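Local coordinates for phycocyanobilin lyase subunit beta (Nostoc sp. PCC 7120, PDB 5N3U), which probably serves, paired with the alpha subunit, as the lyase required for attaching the bilin chromophore to the phycocyanin alpha chain, at residues A107-G119 / L142-A156. Numbering follows the deposited sequence.
Sequences APSVRRAAAKGLG and LLFISQDAEWSIRYA
At the start of helix 108-118, P108 touches I153 through its carbonyl oxygen, which lies 4.3 Å from I153 CD1. One turn into the helix, R111 reaches over I153 into the turn joining helices 130-145 and 151-163. Its chain bends at the third torsion (chi3 71°), which brings NH1 to D148 OD1 in a salt bridge of 2.9 Å. OD1 lies in the guanidinium plane but is approached from above the carboxylate, the two planes standing 70° apart; a water spans R111 NH2 and D148 OD1, while D148 OD2 accepts from E150 N in an Asx turn. I145 CG2 lies at the guanidinium edge, 3.7 Å from NH2, and I153 CG2 over one face; NE hydrogen-bonds to A102 O. R112 points NH1 at S152 OG (3.0 Å), whose hydroxyl donates to E150 OE2; E150 is the N-cap of helix 151-163, and the same OE2 accepts from S152 N. R112 NH2 hydrogen-bonds to S238 of a neighbouring alpha subunit. Cutting R112 back to an alanine would probably leave S152 OG and that S238 without their arginine partner and strip I153 CD1 of its packing against R112 CG. Both segments lie in the HEAT-repeat region, a superhelical stack of helices, where helices 108-118 and 151-163 run nearly parallel (16°, 8.8 Å between the axes of their facing segments). At A115 the small methyl permits close approach: CB is 3.7 Å from A156 CB, with I145 CD1 equally near. Further on, L142 CD2 sits 3.6 Å from A115 O, and its other methyl, CD1, meets L118 CB.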
loop_
_atom_site.group_PDB
_atom_site.type_symbol
_atom_site.label_atom_id
_atom_site.label_comp_id
_atom_site.label_asym_id
_atom_site.label_seq_id
_atom_site.Cartn_x
_atom_site.Cartn_y
_atom_site.Cartn_z
ATOM N N ALA B 107 -4.859 4.237 1.141
ATOM C CA ALA B 107 -4.087 5.136 0.322
ATOM C C ALA B 107 -4.488 6.594 0.459
ATOM O O ALA B 107 -5.598 6.957 0.135
ATOM C CB ALA B 107 -4.222 4.724 -1.100
ATOM N N PRO B 108 -3.549 7.464 0.883
ATOM C CA PRO B 108 -3.884 8.852 1.040
ATOM C C PRO B 108 -4.388 9.556 -0.194
ATOM O O PRO B 108 -5.320 10.335 -0.069
ATOM C CB PRO B 108 -2.589 9.508 1.476
ATOM C CG PRO B 108 -1.832 8.453 2.179
ATOM C CD PRO B 108 -2.231 7.143 1.432
ATOM N N SER B 109 -3.833 9.266 -1.363
ATOM C CA SER B 109 -4.272 9.884 -2.570
ATOM C C SER B 109 -5.748 9.528 -2.796
ATOM O O SER B 109 -6.548 10.385 -3.282
ATOM C CB SER B 109 -3.447 9.364 -3.809
ATOM O OG SER B 109 -3.372 7.935 -3.851
ATOM N N VAL B 110 -6.135 8.296 -2.439
ATOM C CA VAL B 110 -7.536 7.877 -2.630
ATOM C C VAL B 110 -8.440 8.600 -1.664
ATOM O O VAL B 110 -9.502 9.095 -2.048
ATOM C CB VAL B 110 -7.674 6.378 -2.465
ATOM C CG1 VAL B 110 -9.163 5.966 -2.372
ATOM C CG2 VAL B 110 -7.012 5.679 -3.592
ATOM N N ARG B 111 -8.085 8.596 -0.394
ATOM C CA ARG B 111 -8.868 9.225 0.635
ATOM C C ARG B 111 -9.082 10.736 0.408
ATOM O O ARG B 111 -10.181 11.253 0.685
ATOM C CB ARG B 111 -8.203 8.981 2.004
ATOM C CG ARG B 111 -8.019 7.505 2.369
ATOM C CD ARG B 111 -7.423 7.268 3.751
ATOM N NE ARG B 111 -8.444 7.637 4.717
ATOM C CZ ARG B 111 -8.216 7.926 5.980
ATOM N NH1 ARG B 111 -6.991 7.853 6.513
ATOM N NH2 ARG B 111 -9.238 8.275 6.715
ATOM N N ARG B 112 -8.029 11.464 -0.013
ATOM C CA ARG B 112 -8.132 12.873 -0.178
ATOM C C ARG B 112 -9.085 13.195 -1.290
ATOM O O ARG B 112 -9.854 14.173 -1.184
ATOM C CB ARG B 112 -6.788 13.548 -0.447
ATOM C CG ARG B 112 -5.809 13.447 0.757
ATOM C CD ARG B 112 -4.525 14.200 0.550
ATOM N NE ARG B 112 -3.809 13.710 -0.617
ATOM C CZ ARG B 112 -2.615 13.071 -0.589
ATOM N NH1 ARG B 112 -1.952 12.863 0.546
ATOM N NH2 ARG B 112 -2.117 12.635 -1.701
ATOM N N ALA B 113 -9.014 12.428 -2.369
ATOM C CA ALA B 113 -9.897 12.620 -3.534
ATOM C C ALA B 113 -11.353 12.417 -3.145
ATOM O O ALA B 113 -12.218 13.119 -3.608
ATOM C CB ALA B 113 -9.509 11.693 -4.716
ATOM N N ALA B 114 -11.594 11.442 -2.267
ATOM C CA ALA B 114 -12.927 11.126 -1.838
ATOM C C ALA B 114 -13.481 12.217 -0.887
ATOM O O ALA B 114 -14.602 12.643 -1.055
ATOM C CB ALA B 114 -12.903 9.789 -1.179
ATOM N N ALA B 115 -12.640 12.732 0.018
ATOM C CA ALA B 115 -12.981 13.768 0.974
ATOM C C ALA B 115 -13.423 15.030 0.250
ATOM O O ALA B 115 -14.497 15.555 0.520
ATOM C CB ALA B 115 -11.785 14.035 1.868
ATOM N N LYS B 116 -12.648 15.462 -0.710
ATOM C CA LYS B 116 -13.085 16.578 -1.543
ATOM C C LYS B 116 -14.395 16.310 -2.221
ATOM O O LYS B 116 -15.295 17.155 -2.192
ATOM C CB LYS B 116 -12.042 16.952 -2.558
ATOM C CG LYS B 116 -12.366 18.227 -3.354
ATOM C CD LYS B 116 -11.240 18.584 -4.318
ATOM C CE LYS B 116 -11.503 19.888 -5.034
ATOM N NZ LYS B 116 -10.581 19.951 -6.205
ATOM N N GLY B 117 -14.513 15.162 -2.864
ATOM C CA GLY B 117 -15.702 14.800 -3.546
ATOM C C GLY B 117 -16.973 14.757 -2.696
ATOM O O GLY B 117 -18.029 15.189 -3.131
ATOM N N LEU B 118 -16.833 14.285 -1.479
ATOM C CA LEU B 118 -17.975 14.123 -0.598
ATOM C C LEU B 118 -18.726 15.468 -0.386
ATOM O O LEU B 118 -19.921 15.453 -0.049
ATOM C CB LEU B 118 -17.551 13.575 0.712
ATOM C CG LEU B 118 -17.433 12.064 0.684
ATOM C CD1 LEU B 118 -16.792 11.583 1.931
ATOM C CD2 LEU B 118 -18.825 11.415 0.474
ATOM N N GLY B 119 -18.042 16.611 -0.485
ATOM C CA GLY B 119 -18.742 17.879 -0.200
ATOM C C GLY B 119 -19.338 18.518 -1.409
ATOM O O GLY B 119 -19.866 19.613 -1.328
ATOM N N LEU B 142 -17.117 13.091 6.795
ATOM C CA LEU B 142 -16.110 14.127 6.821
ATOM C C LEU B 142 -15.723 14.535 8.224
ATOM O O LEU B 142 -14.553 14.824 8.489
ATOM C CB LEU B 142 -16.546 15.328 6.048
ATOM C CG LEU B 142 -16.488 15.194 4.535
ATOM C CD1 LEU B 142 -17.270 16.261 3.887
ATOM C CD2 LEU B 142 -15.081 15.309 4.024
ATOM N N LEU B 143 -16.691 14.547 9.128
ATOM C CA LEU B 143 -16.396 14.818 10.539
ATOM C C LEU B 143 -15.535 13.735 11.125
ATOM O O LEU B 143 -14.545 13.985 11.866
ATOM C CB LEU B 143 -17.681 14.984 11.365
ATOM C CG LEU B 143 -18.584 16.144 10.995
ATOM C CD1 LEU B 143 -19.889 16.104 11.814
ATOM C CD2 LEU B 143 -17.884 17.475 11.243
ATOM N N PHE B 144 -15.857 12.497 10.792
ATOM C CA PHE B 144 -15.018 11.413 11.237
ATOM C C PHE B 144 -13.579 11.457 10.718
ATOM O O PHE B 144 -12.620 11.245 11.498
ATOM C CB PHE B 144 -15.735 10.098 10.928
ATOM C CG PHE B 144 -14.954 8.882 11.197
ATOM C CD1 PHE B 144 -14.904 8.386 12.462
ATOM C CD2 PHE B 144 -14.395 8.138 10.165
ATOM C CE1 PHE B 144 -14.229 7.246 12.729
ATOM C CE2 PHE B 144 -13.657 6.955 10.451
ATOM C CZ PHE B 144 -13.617 6.492 11.724
ATOM N N ILE B 145 -13.379 11.709 9.421
ATOM C CA ILE B 145 -11.984 11.662 8.944
ATOM C C ILE B 145 -11.174 12.902 9.322
ATOM O O ILE B 145 -9.968 12.876 9.207
ATOM C CB ILE B 145 -11.857 11.372 7.437
ATOM C CG1 ILE B 145 -12.520 12.447 6.607
ATOM C CG2 ILE B 145 -12.522 10.032 7.137
ATOM C CD1 ILE B 145 -12.074 12.373 5.180
ATOM N N SER B 146 -11.852 13.965 9.748
ATOM C CA SER B 146 -11.174 15.203 10.209
ATOM C C SER B 146 -10.354 15.004 11.466
ATOM O O SER B 146 -9.609 15.887 11.840
ATOM C CB SER B 146 -12.190 16.315 10.410
ATOM O OG SER B 146 -12.920 16.114 11.618
ATOM N N GLN B 147 -10.492 13.848 12.107
ATOM C CA GLN B 147 -9.663 13.450 13.225
ATOM C C GLN B 147 -8.445 12.660 12.824
ATOM O O GLN B 147 -7.662 12.338 13.658
ATOM C CB GLN B 147 -10.478 12.571 14.202
ATOM C CG GLN B 147 -11.762 13.202 14.727
ATOM C CD GLN B 147 -12.977 12.279 14.711
ATOM O OE1 GLN B 147 -12.865 11.036 14.637
ATOM N NE2 GLN B 147 -14.171 12.888 14.748
ATOM N N ASP B 148 -8.242 12.322 11.558
ATOM C CA ASP B 148 -7.142 11.481 11.194
ATOM C C ASP B 148 -5.832 12.129 11.643
ATOM O O ASP B 148 -5.719 13.351 11.691
ATOM C CB ASP B 148 -7.084 11.298 9.672
ATOM C CG ASP B 148 -6.310 10.115 9.262
ATOM O OD1 ASP B 148 -6.890 8.985 9.233
ATOM O OD2 ASP B 148 -5.119 10.265 8.930
ATOM N N ALA B 149 -4.843 11.299 11.885
ATOM C CA ALA B 149 -3.510 11.781 12.264
ATOM C C ALA B 149 -2.711 12.415 11.129
ATOM O O ALA B 149 -1.873 13.235 11.411
ATOM C CB ALA B 149 -2.697 10.678 12.907
ATOM N N GLU B 150 -2.952 12.063 9.857
ATOM C CA GLU B 150 -2.204 12.629 8.725
ATOM C C GLU B 150 -2.808 13.991 8.365
ATOM O O GLU B 150 -4.046 14.121 8.133
ATOM C CB GLU B 150 -2.275 11.624 7.566
ATOM C CG GLU B 150 -2.015 12.132 6.147
ATOM C CD GLU B 150 -0.667 12.730 5.988
ATOM O OE1 GLU B 150 0.261 12.210 6.654
ATOM O OE2 GLU B 150 -0.531 13.683 5.192
ATOM N N TRP B 151 -1.941 15.004 8.284
ATOM C CA TRP B 151 -2.377 16.408 8.066
ATOM C C TRP B 151 -3.108 16.517 6.755
ATOM O O TRP B 151 -4.067 17.292 6.680
ATOM C CB TRP B 151 -1.181 17.411 8.102
ATOM C CG TRP B 151 -0.346 17.301 6.942
ATOM C CD1 TRP B 151 0.721 16.470 6.754
ATOM C CD2 TRP B 151 -0.506 18.025 5.747
ATOM N NE1 TRP B 151 1.188 16.595 5.504
ATOM C CE2 TRP B 151 0.457 17.574 4.863
ATOM C CE3 TRP B 151 -1.432 18.975 5.320
ATOM C CZ2 TRP B 151 0.553 18.057 3.585
ATOM C CZ3 TRP B 151 -1.326 19.458 4.053
ATOM C CH2 TRP B 151 -0.349 19.013 3.202
ATOM N N SER B 152 -2.651 15.827 5.708
ATOM C CA SER B 152 -3.259 16.006 4.402
ATOM C C SER B 152 -4.713 15.454 4.337
ATOM O O SER B 152 -5.533 15.950 3.522
ATOM C CB SER B 152 -2.401 15.420 3.297
ATOM O OG SER B 152 -2.414 14.021 3.307
ATOM N N ILE B 153 -5.036 14.450 5.165
ATOM C CA ILE B 153 -6.387 13.952 5.261
ATOM C C ILE B 153 -7.241 14.981 5.919
ATOM O O ILE B 153 -8.367 15.267 5.471
ATOM C CB ILE B 153 -6.475 12.636 6.102
ATOM C CG1 ILE B 153 -5.678 11.498 5.507
ATOM C CG2 ILE B 153 -7.924 12.221 6.243
ATOM C CD1 ILE B 153 -5.830 11.345 4.051
ATOM N N ARG B 154 -6.752 15.558 7.005
ATOM C CA ARG B 154 -7.509 16.637 7.671
ATOM C C ARG B 154 -7.698 17.834 6.759
ATOM O O ARG B 154 -8.756 18.397 6.735
ATOM C CB ARG B 154 -6.861 17.100 9.019
ATOM C CG ARG B 154 -6.681 16.024 10.039
ATOM C CD ARG B 154 -6.440 16.582 11.456
ATOM N NE ARG B 154 -5.141 17.274 11.598
ATOM C CZ ARG B 154 -3.916 16.737 11.601
ATOM N NH1 ARG B 154 -3.692 15.438 11.450
ATOM N NH2 ARG B 154 -2.851 17.557 11.758
ATOM N N TYR B 155 -6.693 18.176 5.963
ATOM C CA TYR B 155 -6.845 19.280 5.033
ATOM C C TYR B 155 -7.965 19.000 4.044
ATOM O O TYR B 155 -8.860 19.830 3.792
ATOM C CB TYR B 155 -5.489 19.466 4.319
ATOM C CG TYR B 155 -5.417 20.680 3.420
ATOM C CD1 TYR B 155 -5.957 20.650 2.162
ATOM C CD2 TYR B 155 -4.778 21.832 3.832
ATOM C CE1 TYR B 155 -5.903 21.754 1.299
ATOM C CE2 TYR B 155 -4.733 22.958 2.998
ATOM C CZ TYR B 155 -5.291 22.923 1.762
ATOM O OH TYR B 155 -5.240 24.036 0.918
ATOM N N ALA B 156 -7.934 17.805 3.431
ATOM C CA ALA B 156 -8.949 17.446 2.478
ATOM C C ALA B 156 -10.327 17.431 3.116
ATOM O O ALA B 156 -11.294 17.784 2.471
ATOM C CB ALA B 156 -8.654 16.076 1.853
HETATM O O HOH W 1 -9.698 8.858 9.837
#